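Local coordinates for protein putative surface-anchored fimbrial subunit (Corynebacterium diphtheriae, PDB 3HR6) that probably forms the shaft of a surface pilus as its major pilin, built of tandem Ig-like modules, at residues K192-A195 / E196-K199; Y224-D228 / R229-S233; A239-Q242 / S243-Q246. All blocks are in the same frame, centred on the assembly; numbering follows the deposited sequence. Where two conformers were deposited one is given.

How the interactions relate
Interactions 1 and 2 touch each other in the middle part of the chain; their centres lie about 8 Å apart. Interaction 1 is a turn in the loop after strand 187-192. Interaction 2 is the tip of the hairpin whose strand 229-236 pairs with strand 187-192. Arg229 and Thr230 of the hairpin bond to the backbone of Lys192 and Leu193. Interaction 3 follows the same hairpin strand in sequence but sits apart, about 28 Å from interaction 2 between centres. No touching residue of interaction 1 is fully exposed, whereas 2 and 3 include exposed residues. Waters bridge carbonyls in 1 and 3; interaction 2 alone has a side-chain to side-chain hydrogen bond and a CH-pi contact.

Interaction 1: K192-A195 / E196-K199; sequences KLPA and ELGK
Leu197 and Glu196 both reach back to Pro194, and with Ala195 they are the residues most buried by this tight local contact. Pro194 to Leu197 make a type I beta turn. It is closed by a backbone hydrogen bond from Leu197 N to Pro194 O, 3.1 Å long and fairly straight at 165°. A chi1 of -54° puts Leu197 CG beside its own backbone N, near the proline. From there Leu197 CD1 lies 3.7 Å from Pro194 CD, with Pro194 CG almost as near. Leu193 adds a second apolar touch: its CD2 methyl lies 4.2 Å from Leu197 CB, and the two side chains cross at about a right angle. The same methyl packs against the carbonyl oxygen of Gly198, a buried atom with no polar partner in the model.

Glu196 and Ala195 occupy the two central positions of the turn. The Glu196 chain bends at chi2 (92°) and brings its carboxylate back beside the turn, with OE1 3.5 Å from Pro194 CB. This is a van der Waals touch on an aliphatic carbon. Water fills in the polar side. One water lies between Pro194 O and Leu197 O. A second is 2.9 Å from Ala195 O and 2.7 Å from Leu197 O, joining the middle of the turn to its end.

Pro194, Glu196 and Leu197 pack on Leu269 of strand 268-276, while the backbone of Glu196 and Gly198 bonds to Thr261 and Pro259. Leu193 packs on Leu232 and Ala195 on Arg229, both of strand 229-236. A backbone hydrogen bond between Leu193 and Thr230 joins the start of the loop to that same strand.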
loop_
_atom_site.group_PDB
_atom_site.type_symbol
_atom_site.label_atom_id
_atom_site.label_comp_id
_atom_site.label_asym_id
_atom_site.label_seq_id
_atom_site.Cartn_x
_atom_site.Cartn_y
_atom_site.Cartn_z
ATOM N N LYS A 192 2.916 2.299 4.642
ATOM C CA LYS A 192 4.088 2.005 5.456
ATOM C C LYS A 192 5.244 2.075 4.497
ATOM O O LYS A 192 5.455 1.152 3.686
ATOM C CB LYS A 192 4.002 0.630 6.145
ATOM C CG LYS A 192 5.109 0.316 7.142
ATOM C CD LYS A 192 4.766 -1.066 7.784
ATOM C CE LYS A 192 5.655 -1.456 8.910
ATOM N NZ LYS A 192 5.227 -2.790 9.383
ATOM N N LEU A 193 5.932 3.202 4.528
ATOM C CA LEU A 193 6.988 3.461 3.591
ATOM C C LEU A 193 8.053 2.370 3.716
ATOM O O LEU A 193 8.324 1.911 4.804
ATOM C CB LEU A 193 7.627 4.821 3.838
ATOM C CG LEU A 193 6.887 6.095 3.338
ATOM C CD1 LEU A 193 5.528 6.262 3.977
ATOM C CD2 LEU A 193 7.728 7.327 3.590
ATOM N N PRO A 194 8.699 2.048 2.584
ATOM C CA PRO A 194 9.858 1.164 2.743
ATOM C C PRO A 194 10.946 1.761 3.635
ATOM O O PRO A 194 11.081 2.980 3.743
ATOM C CB PRO A 194 10.361 0.968 1.309
ATOM C CG PRO A 194 9.884 2.111 0.549
ATOM C CD PRO A 194 8.585 2.605 1.234
ATOM N N ALA A 195 11.755 0.917 4.266
ATOM C CA ALA A 195 12.746 1.392 5.213
ATOM C C ALA A 195 13.815 2.280 4.648
ATOM O O ALA A 195 14.417 3.016 5.388
ATOM C CB ALA A 195 13.416 0.226 5.932
ATOM N N GLU A 196 14.045 2.233 3.342
ATOM C CA GLU A 196 15.057 3.029 2.723
ATOM C C GLU A 196 14.660 4.513 2.582
ATOM O O GLU A 196 15.473 5.327 2.128
ATOM C CB GLU A 196 15.401 2.423 1.381
ATOM C CG GLU A 196 15.961 0.998 1.542
ATOM C CD GLU A 196 14.913 -0.125 1.452
ATOM O OE1 GLU A 196 13.738 0.149 1.261
ATOM O OE2 GLU A 196 15.266 -1.347 1.554
ATOM N N LEU A 197 13.412 4.825 2.902
ATOM C CA LEU A 197 12.945 6.212 2.844
ATOM C C LEU A 197 12.923 6.875 4.185
ATOM O O LEU A 197 12.531 6.264 5.212
ATOM C CB LEU A 197 11.534 6.295 2.257
ATOM C CG LEU A 197 11.369 5.624 0.889
ATOM C CD1 LEU A 197 9.945 5.875 0.310
ATOM C CD2 LEU A 197 12.410 6.226 -0.058
ATOM N N GLY A 198 13.282 8.141 4.171
ATOM C CA GLY A 198 13.145 8.989 5.351
ATOM C C GLY A 198 11.707 9.448 5.517
ATOM O O GLY A 198 10.826 9.036 4.802
ATOM N N LYS A 199 11.472 10.336 6.477
ATOM C CA LYS A 199 10.126 10.773 6.724
ATOM C C LYS A 199 9.661 11.704 5.602
ATOM O O LYS A 199 10.453 12.437 5.044
ATOM C CB LYS A 199 10.031 11.445 8.090
ATOM C CG LYS A 199 10.127 10.417 9.227
ATOM C CD LYS A 199 9.853 11.021 10.553
ATOM C CE LYS A 199 10.228 10.069 11.663
ATOM N NZ LYS A 199 11.692 9.995 11.825
HETATM O O HOH W 1 10.238 4.306 6.195
HETATM O O HOH W 2 12.796 4.537 7.261
#

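Interaction 2: Y224-D228 / R229-S233; sequences YQVGD and RTVLS
Arg229 closes the type II' turn Val226-Arg229 by a hydrogen bond from its N to Val226 O, 3.1 Å. Its carbonyl takes the return bond from Val226 N. The first carbons of its side chain lie against Asp228; Arg229 CG is 3.5 Å from Asp228 OD1. The guanidinium leads away instead, to a salt bridge with Glu287 and bonds to the carbonyls of Lys192 and Leu193. Thr230 comes next, in a non-hydrogen-bonded pair with Gln225. Here the side chains supply the bond: Gln225 NE2 donates to Thr230 OG1 at 2.7 Å, nearly straight (169°) and in the amide plane. Val231 pairs with Tyr224 through two backbone bonds, and its CB sits over a face of the tyrosine ring, 4.0 Å from the centroid, as a CH-pi contact. Tyr224 chi1 is 39°, which swings the ring across the strand. Val231 CG2 also meets Val226 CG2 at 3.9 Å. Ser233 CB approaches the ring obliquely near CE2. The Tyr224 hydroxyl bonds to the carbonyl of Trp284. The Gln225-Thr230 bond thus joins the strands where backbone bonds are lacking. Tyr224, Val226 and Val231 pack on the other face, where Arg229 ties the turn end to the Lys192-Leu193 backbone.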
loop_
_atom_site.group_PDB
_atom_site.type_symbol
_atom_site.label_atom_id
_atom_site.label_comp_id
_atom_site.label_asym_id
_atom_site.label_seq_id
_atom_site.Cartn_x
_atom_site.Cartn_y
_atom_site.Cartn_z
ATOM N N TYR A 224 3.714 7.907 11.886
ATOM C CA TYR A 224 4.189 7.233 13.059
ATOM C C TYR A 224 5.161 6.140 12.640
ATOM O O TYR A 224 5.055 5.619 11.538
ATOM C CB TYR A 224 3.033 6.647 13.895
ATOM C CG TYR A 224 1.889 6.042 13.124
ATOM C CD1 TYR A 224 1.834 4.677 12.844
ATOM C CD2 TYR A 224 0.847 6.837 12.607
ATOM C CE1 TYR A 224 0.811 4.128 12.138
ATOM C CE2 TYR A 224 -0.185 6.290 11.899
ATOM C CZ TYR A 224 -0.225 4.934 11.648
ATOM O OH TYR A 224 -1.240 4.404 10.934
ATOM N N GLN A 225 6.094 5.838 13.542
ATOM C CA GLN A 225 7.113 4.848 13.297
ATOM C C GLN A 225 6.598 3.504 13.734
ATOM O O GLN A 225 6.057 3.378 14.826
ATOM C CB GLN A 225 8.389 5.168 14.079
ATOM C CG GLN A 225 9.128 6.385 13.583
ATOM C CD GLN A 225 9.373 6.369 12.092
ATOM O OE1 GLN A 225 10.295 5.711 11.587
ATOM N NE2 GLN A 225 8.542 7.106 11.367
ATOM N N VAL A 226 6.767 2.508 12.876
ATOM C CA VAL A 226 6.559 1.118 13.252
ATOM C C VAL A 226 7.873 0.429 12.919
ATOM O O VAL A 226 8.214 0.294 11.745
ATOM C CB VAL A 226 5.445 0.437 12.495
ATOM C CG1 VAL A 226 5.454 -1.056 12.845
ATOM C CG2 VAL A 226 4.079 1.043 12.835
ATOM N N GLY A 227 8.622 0.065 13.949
ATOM C CA GLY A 227 9.998 -0.356 13.769
ATOM C C GLY A 227 10.814 0.673 12.993
ATOM O O GLY A 227 10.840 1.865 13.342
ATOM N N ASP A 228 11.483 0.230 11.939
ATOM C CA ASP A 228 12.374 1.116 11.188
ATOM C C ASP A 228 11.678 1.715 9.975
ATOM O O ASP A 228 12.334 2.189 9.033
ATOM C CB ASP A 228 13.649 0.380 10.763
ATOM C CG ASP A 228 13.374 -0.812 9.845
ATOM O OD1 ASP A 228 12.209 -1.152 9.571
ATOM O OD2 ASP A 228 14.359 -1.437 9.405
ATOM N N ARG A 229 10.353 1.658 9.969
ATOM C CA ARG A 229 9.583 2.245 8.883
ATOM C C ARG A 229 8.559 3.271 9.357
ATOM O O ARG A 229 7.930 3.099 10.381
ATOM C CB ARG A 229 8.904 1.165 8.062
ATOM C CG ARG A 229 9.958 0.259 7.364
ATOM C CD ARG A 229 9.322 -0.993 6.920
ATOM N NE ARG A 229 8.337 -0.759 5.882
ATOM C CZ ARG A 229 7.551 -1.693 5.338
ATOM N NH1 ARG A 229 7.564 -2.931 5.791
ATOM N NH2 ARG A 229 6.687 -1.350 4.397
ATOM N N THR A 230 8.407 4.325 8.558
ATOM C CA THR A 230 7.381 5.348 8.763
ATOM C C THR A 230 6.093 4.967 8.063
ATOM O O THR A 230 6.093 4.644 6.881
ATOM C CB THR A 230 7.831 6.697 8.182
ATOM O OG1 THR A 230 9.100 7.043 8.706
ATOM C CG2 THR A 230 6.827 7.796 8.578
ATOM N N VAL A 231 4.982 5.006 8.795
ATOM C CA VAL A 231 3.664 4.945 8.239
ATOM C C VAL A 231 3.117 6.375 8.128
ATOM O O VAL A 231 3.173 7.152 9.087
ATOM C CB VAL A 231 2.702 4.168 9.149
ATOM C CG1 VAL A 231 1.312 4.092 8.531
ATOM C CG2 VAL A 231 3.245 2.765 9.455
ATOM N N LEU A 232 2.634 6.698 6.933
ATOM C CA LEU A 232 1.903 7.923 6.656
ATOM C C LEU A 232 0.438 7.549 6.606
ATOM O O LEU A 232 0.067 6.600 5.957
ATOM C CB LEU A 232 2.319 8.486 5.313
ATOM C CG LEU A 232 1.472 9.652 4.756
ATOM C CD1 LEU A 232 1.445 10.859 5.674
ATOM C CD2 LEU A 232 1.964 10.038 3.370
ATOM N N SER A 233 -0.406 8.326 7.272
ATOM C CA SER A 233 -1.825 8.017 7.368
ATOM C C SER A 233 -2.625 9.267 7.106
ATOM O O SER A 233 -2.299 10.300 7.673
ATOM C CB SER A 233 -2.124 7.597 8.800
ATOM O OG SER A 233 -3.511 7.360 8.971
#

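Interaction 3: A239-Q242 / S243-Q246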
loop_
_atom_site.group_PDB
_atom_site.type_symbol
_atom_site.label_atom_id
_atom_site.label_comp_id
_atom_site.label_asym_id
_atom_site.label_seq_id
_atom_site.Cartn_x
_atom_site.Cartn_y
_atom_site.Cartn_z
ATOM N N ALA A 239 -17.347 16.707 8.326
ATOM C CA ALA A 239 -18.298 16.985 7.223
ATOM C C ALA A 239 -17.914 16.151 5.999
ATOM O O ALA A 239 -18.762 15.542 5.347
ATOM C CB ALA A 239 -18.303 18.470 6.861
ATOM N N THR A 240 -16.618 16.138 5.715
ATOM C CA THR A 240 -16.059 15.413 4.579
ATOM C C THR A 240 -16.389 13.928 4.596
ATOM O O THR A 240 -16.737 13.367 3.538
ATOM C CB THR A 240 -14.520 15.622 4.504
ATOM O OG1 THR A 240 -14.239 17.021 4.386
ATOM C CG2 THR A 240 -13.916 14.937 3.300
ATOM N N LEU A 241 -16.255 13.270 5.756
ATOM C CA LEU A 241 -16.589 11.854 5.846
ATOM C C LEU A 241 -18.085 11.663 5.678
ATOM O O LEU A 241 -18.517 10.747 4.974
ATOM C CB LEU A 241 -16.117 11.240 7.161
ATOM C CG LEU A 241 -16.474 9.777 7.427
ATOM C CD1 LEU A 241 -15.783 8.780 6.456
ATOM C CD2 LEU A 241 -16.147 9.452 8.870
ATOM N N GLN A 242 -18.854 12.547 6.322
ATOM C CA GLN A 242 -20.330 12.503 6.287
ATOM C C GLN A 242 -20.886 12.653 4.873
ATOM O O GLN A 242 -21.918 12.071 4.554
ATOM C CB GLN A 242 -20.953 13.594 7.180
ATOM C CG GLN A 242 -21.406 13.123 8.564
ATOM C CD GLN A 242 -22.715 12.352 8.542
ATOM O OE1 GLN A 242 -22.741 11.167 8.856
ATOM N NE2 GLN A 242 -23.808 13.023 8.175
ATOM N N SER A 243 -20.212 13.446 4.038
ATOM C CA SER A 243 -20.662 13.650 2.662
ATOM C C SER A 243 -19.917 12.815 1.631
ATOM O O SER A 243 -20.127 12.984 0.440
ATOM C CB SER A 243 -20.619 15.124 2.277
ATOM O OG SER A 243 -19.299 15.617 2.239
ATOM N N LEU A 244 -19.051 11.914 2.084
ATOM C CA LEU A 244 -18.230 11.123 1.166
ATOM C C LEU A 244 -19.073 10.192 0.305
ATOM O O LEU A 244 -18.702 9.884 -0.831
ATOM C CB LEU A 244 -17.151 10.354 1.944
ATOM C CG LEU A 244 -16.023 9.739 1.135
ATOM C CD1 LEU A 244 -15.179 10.831 0.515
ATOM C CD2 LEU A 244 -15.215 8.788 2.036
ATOM N N ASP A 245 -20.211 9.755 0.828
ATOM C CA ASP A 245 -21.176 9.009 0.035
ATOM C C ASP A 245 -21.742 9.776 -1.159
ATOM O O ASP A 245 -22.430 9.180 -1.993
ATOM C CB ASP A 245 -22.329 8.488 0.895
ATOM C CG ASP A 245 -23.051 9.588 1.630
ATOM O OD1 ASP A 245 -22.367 10.405 2.259
ATOM O OD2 ASP A 245 -24.287 9.622 1.590
ATOM N N GLN A 246 -21.510 11.089 -1.234
ATOM C CA GLN A 246 -21.915 11.861 -2.399
ATOM C C GLN A 246 -20.813 11.985 -3.457
ATOM O O GLN A 246 -21.015 12.638 -4.477
ATOM C CB GLN A 246 -22.407 13.239 -1.960
ATOM C CG GLN A 246 -23.573 13.104 -0.984
ATOM C CD GLN A 246 -24.047 14.412 -0.359
ATOM O OE1 GLN A 246 -23.267 15.336 -0.107
ATOM N NE2 GLN A 246 -25.353 14.485 -0.087
HETATM O O HOH W 3 -17.037 14.515 1.085
HETATM O O HOH W 4 -20.477 9.026 4.267
#
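Ser243 N bonds to Ala239 O at 2.9 Å, in the last turn of helix 238-242. The bond is bent at the hydrogen (142°). Ser243 OG is 3.2 Å from Ala239 O, because a chi1 of 66° turns the hydroxyl back over the helix end. One residue on, Leu244 N bonds to Leu241 O, 3.2 Å away. Leu244 CB is 3.3 Å from Leu241 O.

Waters make the next shell. One donates to Thr240 O and also bonds Ser243 OG. Another lies between Leu241 O, 2.7 Å away, and Asp245 OD1. Asp245 OD1 is close to Gln242 O, and both acceptors face the ammonium group of Lys183: Gln242 O takes a hydrogen bond from it, and the carboxylate only a weak, long ion pair. Further out, Thr240 OG1 bonds to Asp218, while Leu241 and Leu244 both rest on Phe184.

Ser243 is the first residue to leave helical geometry. The change from an i to i+4 bond to an i to i+3 bond is characteristic of a helix C-terminus running on into a short 3-10 turn, here 244-246, ahead of strand 251-259.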